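Local coordinates for D-alanyl-D-alanine carboxypeptidase (PDB 4RYE), which shows D,D-carboxypeptidase activity and probably cleaves the D-Ala-D-Ala end of peptidoglycan stem peptides in cell-wall biosynthesis, as a member of the peptidase S11 family, at residues Thr48-Leu53 / Gly206-Tyr211; Ser102-Ala107 / Thr140-Asp145. All coordinates share one frame; numbering follows the deposited sequence.

In the fold
From the N terminus the chain lays down two strands of the main antiparallel sheet, 22-27 and 32-37, then reaches 48-53 at the start of helix 50-60. Contact 1 sets that start against edge strand 204-212, closing a long excursion of 152 residues, richer in helix than in strand. Contact 2 is nested inside this loop: 102-107, opening helix 104-113, meets the turn 140-145 that follows helix 117-130. The two touch in the active site, where Lys-50 NZ lies 2.8 Å from Asn-104 OD1 and Lys-208 NZ lies 2.8 Å from Ser-102 OG. Contact 1 thus ties the sheet to the central helix, and contact 2 holds the helical region's side of the cleft together.

Contact 1. Residues Thr48-Leu53 / Gly206-Tyr211; sequences TIKVLL and GGKTGY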
ATOM      1  N   THR A  48       0.187   1.989   4.225  1.00 16.73           N
ATOM      2  CA  THR A  48      -0.583   1.264   3.209  1.00 15.65           C
ATOM      3  C   THR A  48      -1.716   2.133   2.668  1.00 17.46           C
ATOM      4  O   THR A  48      -2.136   1.980   1.519  1.00 15.31           O
ATOM      5  CB  THR A  48      -1.157  -0.070   3.719  1.00 17.74           C
ATOM      6  OG1 THR A  48      -2.031   0.168   4.835  1.00 16.68           O
ATOM      7  CG2 THR A  48      -0.033  -1.026   4.100  1.00 17.93           C
ATOM      8  N   ILE A  49      -2.198   3.060   3.492  1.00 19.31           N
ATOM      9  CA  ILE A  49      -3.268   3.962   3.078  1.00 16.82           C
ATOM     10  C   ILE A  49      -2.815   4.905   1.957  1.00 16.34           C
ATOM     11  O   ILE A  49      -3.646   5.495   1.268  1.00 16.97           O
ATOM     12  CB  ILE A  49      -3.844   4.768   4.270  1.00 17.41           C
ATOM     13  CG1 ILE A  49      -5.338   5.049   4.074  1.00 21.00           C
ATOM     14  CG2 ILE A  49      -3.091   6.074   4.462  1.00 17.30           C
ATOM     15  CD1 ILE A  49      -6.207   3.809   4.041  1.00 19.06           C
ATOM     16  N   LYS A  50      -1.503   5.031   1.749  1.00 13.14           N
ATOM     17  CA  LYS A  50      -1.005   5.821   0.614  1.00 17.86           C
ATOM     18  C   LYS A  50      -1.467   5.263  -0.732  1.00 18.66           C
ATOM     19  O   LYS A  50      -1.527   5.989  -1.717  1.00 15.22           O
ATOM     20  CB  LYS A  50       0.528   5.933   0.639  1.00 13.81           C
ATOM     21  CG  LYS A  50       1.087   6.829   1.755  1.00 14.98           C
ATOM     22  CD  LYS A  50       2.614   6.839   1.689  1.00 16.35           C
ATOM     23  CE  LYS A  50       3.237   7.922   2.564  1.00 17.23           C
ATOM     24  NZ  LYS A  50       3.290   7.502   3.982  1.00 20.92           N
ATOM     25  N   VAL A  51      -1.784   3.974  -0.784  1.00 14.74           N
ATOM     26  CA  VAL A  51      -2.338   3.392  -2.008  1.00 11.01           C
ATOM     27  C   VAL A  51      -3.696   4.017  -2.331  1.00 14.21           C
ATOM     28  O   VAL A  51      -4.019   4.299  -3.494  1.00 14.65           O
ATOM     29  CB  VAL A  51      -2.488   1.854  -1.886  1.00 17.57           C
ATOM     30  CG1 VAL A  51      -3.107   1.275  -3.153  1.00 19.98           C
ATOM     31  CG2 VAL A  51      -1.132   1.195  -1.610  1.00 14.08           C
ATOM     32  N   LEU A  52      -4.501   4.227  -1.302  1.00 12.27           N
ATOM     33  CA  LEU A  52      -5.784   4.893  -1.463  1.00 14.65           C
ATOM     34  C   LEU A  52      -5.604   6.347  -1.915  1.00 15.25           C
ATOM     35  O   LEU A  52      -6.354   6.840  -2.751  1.00 14.08           O
ATOM     36  CB  LEU A  52      -6.566   4.828  -0.154  1.00 17.80           C
ATOM     37  CG  LEU A  52      -8.012   5.312  -0.185  1.00 20.69           C
ATOM     38  CD1 LEU A  52      -8.789   4.526  -1.237  1.00 15.90           C
ATOM     39  CD2 LEU A  52      -8.638   5.164   1.197  1.00 19.30           C
ATOM     40  N   LEU A  53      -4.604   7.038  -1.374  1.00 13.25           N
ATOM     41  CA  LEU A  53      -4.304   8.394  -1.847  1.00 12.97           C
ATOM     42  C   LEU A  53      -3.901   8.354  -3.320  1.00 11.90           C
ATOM     43  O   LEU A  53      -4.336   9.188  -4.111  1.00 15.91           O
ATOM     44  CB  LEU A  53      -3.179   9.024  -1.012  1.00 12.81           C
ATOM     45  CG  LEU A  53      -2.639  10.361  -1.532  1.00 17.85           C
ATOM     46  CD1 LEU A  53      -3.723  11.419  -1.554  1.00 13.86           C
ATOM     47  CD2 LEU A  53      -1.460  10.814  -0.673  1.00 14.28           C
ATOM     48  N   GLY A 206       4.157  -5.666  -7.193  1.00 17.29           N
ATOM     49  CA  GLY A 206       3.897  -4.419  -6.496  1.00 15.86           C
ATOM     50  C   GLY A 206       3.636  -4.614  -5.023  1.00 14.11           C
ATOM     51  O   GLY A 206       3.303  -5.704  -4.581  1.00 15.18           O
ATOM     52  N   GLY A 207       3.787  -3.549  -4.251  1.00 18.76           N
ATOM     53  CA  GLY A 207       3.558  -3.661  -2.829  1.00 19.80           C
ATOM     54  C   GLY A 207       3.769  -2.342  -2.145  1.00 22.57           C
ATOM     55  O   GLY A 207       4.412  -1.436  -2.689  1.00 20.69           O
ATOM     56  N   LYS A 208       3.232  -2.236  -0.937  1.00 16.04           N
ATOM     57  CA  LYS A 208       3.407  -1.026  -0.149  1.00 19.32           C
ATOM     58  C   LYS A 208       3.517  -1.429   1.311  1.00 17.09           C
ATOM     59  O   LYS A 208       2.673  -2.167   1.809  1.00 15.79           O
ATOM     60  CB  LYS A 208       2.218  -0.091  -0.366  1.00 14.70           C
ATOM     61  CG  LYS A 208       2.380   1.267   0.306  1.00 16.71           C
ATOM     62  CD  LYS A 208       3.406   2.115  -0.432  1.00 22.43           C
ATOM     63  CE  LYS A 208       3.797   3.342   0.371  1.00 26.16           C
ATOM     64  NZ  LYS A 208       4.550   2.984   1.608  1.00 26.88           N
ATOM     65  N   THR A 209       4.568  -0.976   1.984  1.00 15.94           N
ATOM     66  CA  THR A 209       4.772  -1.282   3.398  1.00 18.99           C
ATOM     67  C   THR A 209       4.368  -0.098   4.256  1.00 19.67           C
ATOM     68  O   THR A 209       4.253   1.021   3.761  1.00 27.15           O
ATOM     69  CB  THR A 209       6.244  -1.514   3.687  1.00 28.27           C
ATOM     70  OG1 THR A 209       6.976  -0.357   3.259  1.00 30.85           O
ATOM     71  CG2 THR A 209       6.741  -2.734   2.941  1.00 30.67           C
ATOM     72  N   GLY A 210       4.179  -0.338   5.551  1.00 18.99           N
ATOM     73  CA  GLY A 210       3.910   0.751   6.474  1.00 22.81           C
ATOM     74  C   GLY A 210       4.294   0.437   7.904  1.00 19.38           C
ATOM     75  O   GLY A 210       4.341  -0.728   8.308  1.00 20.30           O
ATOM     76  N   TYR A 211       4.573   1.477   8.681  1.00 20.71           N
ATOM     77  CA  TYR A 211       4.765   1.305  10.111  1.00 23.58           C
ATOM     78  C   TYR A 211       4.399   2.575  10.852  1.00 24.10           C
ATOM     79  O   TYR A 211       4.738   3.671  10.419  1.00 23.60           O
ATOM     80  CB  TYR A 211       6.217   0.929  10.462  1.00 23.17           C
ATOM     81  CG  TYR A 211       6.426   0.812  11.966  1.00 24.69           C
ATOM     82  CD1 TYR A 211       6.158  -0.375  12.630  1.00 24.56           C
ATOM     83  CD2 TYR A 211       6.845   1.902  12.723  1.00 29.83           C
ATOM     84  CE1 TYR A 211       6.318  -0.486  13.996  1.00 28.69           C
ATOM     85  CE2 TYR A 211       7.006   1.800  14.093  1.00 29.80           C
ATOM     86  CZ  TYR A 211       6.743   0.602  14.721  1.00 32.70           C
ATOM     87  OH  TYR A 211       6.903   0.489  16.082  1.00 38.56           O
TER
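Thr-48 and Gly-210 bring the two backbones nearest, their CA atoms 5.6 Å apart, where the turn leading into helix 50-60 passes the edge strand. Lys-208 does most of the touching from the strand. Its CG stands anti to the backbone N (chi1 -174°), which sends the chain out toward the helix start, where it lies across three residues. CB and CG rest on one methyl of Val-51, with CG2 of Val-51 3.8 Å from CB of Lys-208, and the two side chains run past each other in opposite directions. Farther out, CE of Lys-208 meets CD of Lys-50 at 3.9 Å, so the lysines touch through methylenes at an angle to each other. Their NZ atoms stay 5.3 Å apart. The end of the Lys-208 chain bends back, bringing its NZ to the carbonyl O of Thr-209 at 2.9 Å, in the carbonyl plane, and Ser-102 OG is its other partner. Lys-50 NZ turns instead to Ser-47 OG and Ser-142 O. Lys-50 is, by similarity, the proton acceptor, and Ser-47 probably forms the acyl-ester intermediate. CG2 of Thr-48 lies 3.7 Å from the carbonyl O of Lys-208, while OG1 of Thr-48 bonds to Pro-45 O. Lys-50 and Lys-208 match the SxxK and KTG motifs of this family. Around them, helix 155-166 packs on Thr-48 and Val-51, helix 117-130 takes Ile-49 and Leu-52, and strand 218-225 pairs with the edge strand through Lys-208 and Gly-210.

Contact 2. Residues Ser102-Ala107 / Thr140-Asp145; sequences SGNDAA and TPSGLD
Asn-104 offers the face of its carboxamide to Leu-144, whose CD1 methyl sits almost straight above CG of the amide at 3.9 Å. Ser-142 CB approaches from the same side, obliquely at the oxygen end, 3.2 Å from OD1 of Asn-104, a close contact of methylene and oxygen. At the edges the two polar atoms look outside the pair of segments: OD1 takes Lys-50 NZ, displaced from the amide plane to the side away from Leu-144, and ND2 reaches Glu-77 O. With both ends bonded, the flip of the amide is fixed, and the tips of the asparagine and leucine side chains meet. One helical turn on, Ala-107 CB nestles against Ser-142, 3.9 Å from its CB, and CB of Pro-141 lies 4.0 Å from the carbonyl O of Ala-107.

The loop is held in shape by its own hydroxyls. OG of Ser-142, set between the backbone N and the carbonyl carbon (chi1 67°), accepts from Leu-144 N at 3.1 Å with a fairly straight N-H angle of 161°, an ST turn. Thr-140 OG1 accepts from Gly-143 N at 2.9 Å, an ST motif, and donates to Leu-144 O at 2.7 Å. Leu-53 of helix 50-60 touches both Ala-107 and Pro-141, and Val-121 of helix 117-130 touches Pro-141. Ser-102, Gly-103 and Asn-104 match the SxN motif of penicillin-binding proteins, which as in its relatives probably lines one wall of the active-site cleft.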
ATOM      1  N   SER A 102       7.729   6.010   0.244  1.00 20.74           N
ATOM      2  CA  SER A 102       6.716   6.300   1.261  1.00 20.66           C
ATOM      3  C   SER A 102       6.837   7.726   1.805  1.00 25.77           C
ATOM      4  O   SER A 102       6.729   7.953   3.014  1.00 21.99           O
ATOM      5  CB  SER A 102       6.813   5.302   2.418  1.00 24.33           C
ATOM      6  OG  SER A 102       5.561   5.182   3.074  1.00 28.07           O
ATOM      7  N   GLY A 103       7.057   8.686   0.913  1.00 21.44           N
ATOM      8  CA  GLY A 103       7.318  10.055   1.328  1.00 21.63           C
ATOM      9  C   GLY A 103       6.075  10.715   1.888  1.00 19.40           C
ATOM     10  O   GLY A 103       5.089  10.867   1.176  1.00 19.74           O
ATOM     11  N   ASN A 104       6.114  11.107   3.160  1.00 20.40           N
ATOM     12  CA  ASN A 104       4.975  11.790   3.762  1.00 21.85           C
ATOM     13  C   ASN A 104       4.852  13.192   3.188  1.00 22.45           C
ATOM     14  O   ASN A 104       3.747  13.719   3.054  1.00 29.72           O
ATOM     15  CB  ASN A 104       5.110  11.834   5.287  1.00 25.10           C
ATOM     16  CG  ASN A 104       4.996  10.458   5.911  1.00 24.06           C
ATOM     17  OD1 ASN A 104       4.157   9.659   5.503  1.00 22.51           O
ATOM     18  ND2 ASN A 104       5.848  10.168   6.888  1.00 29.68           N
ATOM     19  N   ASP A 105       5.990  13.792   2.848  1.00 21.88           N
ATOM     20  CA  ASP A 105       5.994  15.102   2.201  1.00 22.47           C
ATOM     21  C   ASP A 105       5.366  15.003   0.812  1.00 22.33           C
ATOM     22  O   ASP A 105       4.670  15.915   0.371  1.00 22.16           O
ATOM     23  CB  ASP A 105       7.402  15.715   2.159  1.00 25.95           C
ATOM     24  CG  ASP A 105       8.447  14.783   1.551  1.00 28.31           C
ATOM     25  OD1 ASP A 105       8.155  13.579   1.350  1.00 22.41           O
ATOM     26  OD2 ASP A 105       9.577  15.263   1.287  1.00 25.65           O
ATOM     27  N   ALA A 106       5.583  13.879   0.138  1.00 20.08           N
ATOM     28  CA  ALA A 106       4.943  13.626  -1.146  1.00 24.12           C
ATOM     29  C   ALA A 106       3.424  13.500  -0.984  1.00 24.96           C
ATOM     30  O   ALA A 106       2.651  14.023  -1.796  1.00 17.72           O
ATOM     31  CB  ALA A 106       5.511  12.366  -1.764  1.00 23.64           C
ATOM     32  N   ALA A 107       3.001  12.787   0.057  1.00 17.82           N
ATOM     33  CA  ALA A 107       1.582  12.653   0.357  1.00 19.28           C
ATOM     34  C   ALA A 107       0.941  14.006   0.641  1.00 20.09           C
ATOM     35  O   ALA A 107      -0.133  14.314   0.129  1.00 18.10           O
ATOM     36  CB  ALA A 107       1.359  11.697   1.531  1.00 18.61           C
ATOM     37  N   THR A 140      -5.540  10.808   7.655  1.00 23.16           N
ATOM     38  CA  THR A 140      -4.506  11.635   7.015  1.00 19.41           C
ATOM     39  C   THR A 140      -4.189  11.075   5.630  1.00 18.64           C
ATOM     40  O   THR A 140      -4.413   9.894   5.373  1.00 18.16           O
ATOM     41  CB  THR A 140      -3.178  11.646   7.805  1.00 20.37           C
ATOM     42  OG1 THR A 140      -2.638  10.317   7.847  1.00 24.78           O
ATOM     43  CG2 THR A 140      -3.372  12.187   9.223  1.00 24.21           C
ATOM     44  N   PRO A 141      -3.653  11.916   4.736  1.00 20.49           N
ATOM     45  CA  PRO A 141      -3.245  11.403   3.420  1.00 23.45           C
ATOM     46  C   PRO A 141      -2.073  10.430   3.504  1.00 22.30           C
ATOM     47  O   PRO A 141      -1.947   9.563   2.639  1.00 17.26           O
ATOM     48  CB  PRO A 141      -2.806  12.669   2.674  1.00 25.05           C
ATOM     49  CG  PRO A 141      -3.575  13.794   3.344  1.00 24.92           C
ATOM     50  CD  PRO A 141      -3.640  13.393   4.793  1.00 21.94           C
ATOM     51  N   SER A 142      -1.241  10.559   4.535  1.00 19.02           N
ATOM     52  CA  SER A 142       0.007   9.784   4.615  1.00 22.28           C
ATOM     53  C   SER A 142      -0.104   8.484   5.415  1.00 24.43           C
ATOM     54  O   SER A 142       0.722   7.580   5.249  1.00 21.70           O
ATOM     55  CB  SER A 142       1.105  10.637   5.232  1.00 26.55           C
ATOM     56  OG  SER A 142       0.801  10.903   6.588  1.00 25.35           O
ATOM     57  N   GLY A 143      -1.100   8.403   6.298  1.00 17.97           N
ATOM     58  CA  GLY A 143      -1.233   7.260   7.191  1.00 21.80           C
ATOM     59  C   GLY A 143      -0.628   7.549   8.549  1.00 23.86           C
ATOM     60  O   GLY A 143      -0.668   6.717   9.457  1.00 25.41           O
ATOM     61  N   LEU A 144      -0.048   8.732   8.690  1.00 21.35           N
ATOM     62  CA  LEU A 144       0.422   9.183   9.992  1.00 23.30           C
ATOM     63  C   LEU A 144      -0.796   9.372  10.882  1.00 24.47           C
ATOM     64  O   LEU A 144      -1.907   9.563  10.380  1.00 19.95           O
ATOM     65  CB  LEU A 144       1.177  10.505   9.858  1.00 24.87           C
ATOM     66  CG  LEU A 144       2.567  10.444   9.223  1.00 23.35           C
ATOM     67  CD1 LEU A 144       3.136  11.844   9.016  1.00 26.11           C
ATOM     68  CD2 LEU A 144       3.486   9.629  10.107  1.00 22.90           C
ATOM     69  N   ASP A 145      -0.609   9.300  12.196  1.00 24.05           N
ATOM     70  CA  ASP A 145      -1.708   9.609  13.103  1.00 28.65           C
ATOM     71  C   ASP A 145      -2.130  11.056  12.865  1.00 27.89           C
ATOM     72  O   ASP A 145      -1.288  11.940  12.724  1.00 29.54           O
ATOM     73  CB  ASP A 145      -1.302   9.402  14.570  1.00 34.45           C
ATOM     74  CG  ASP A 145      -1.113   7.934  14.930  1.00 35.99           C
ATOM     75  OD1 ASP A 145      -1.847   7.093  14.383  1.00 35.85           O
ATOM     76  OD2 ASP A 145      -0.237   7.617  15.767  1.00 45.24           O
TER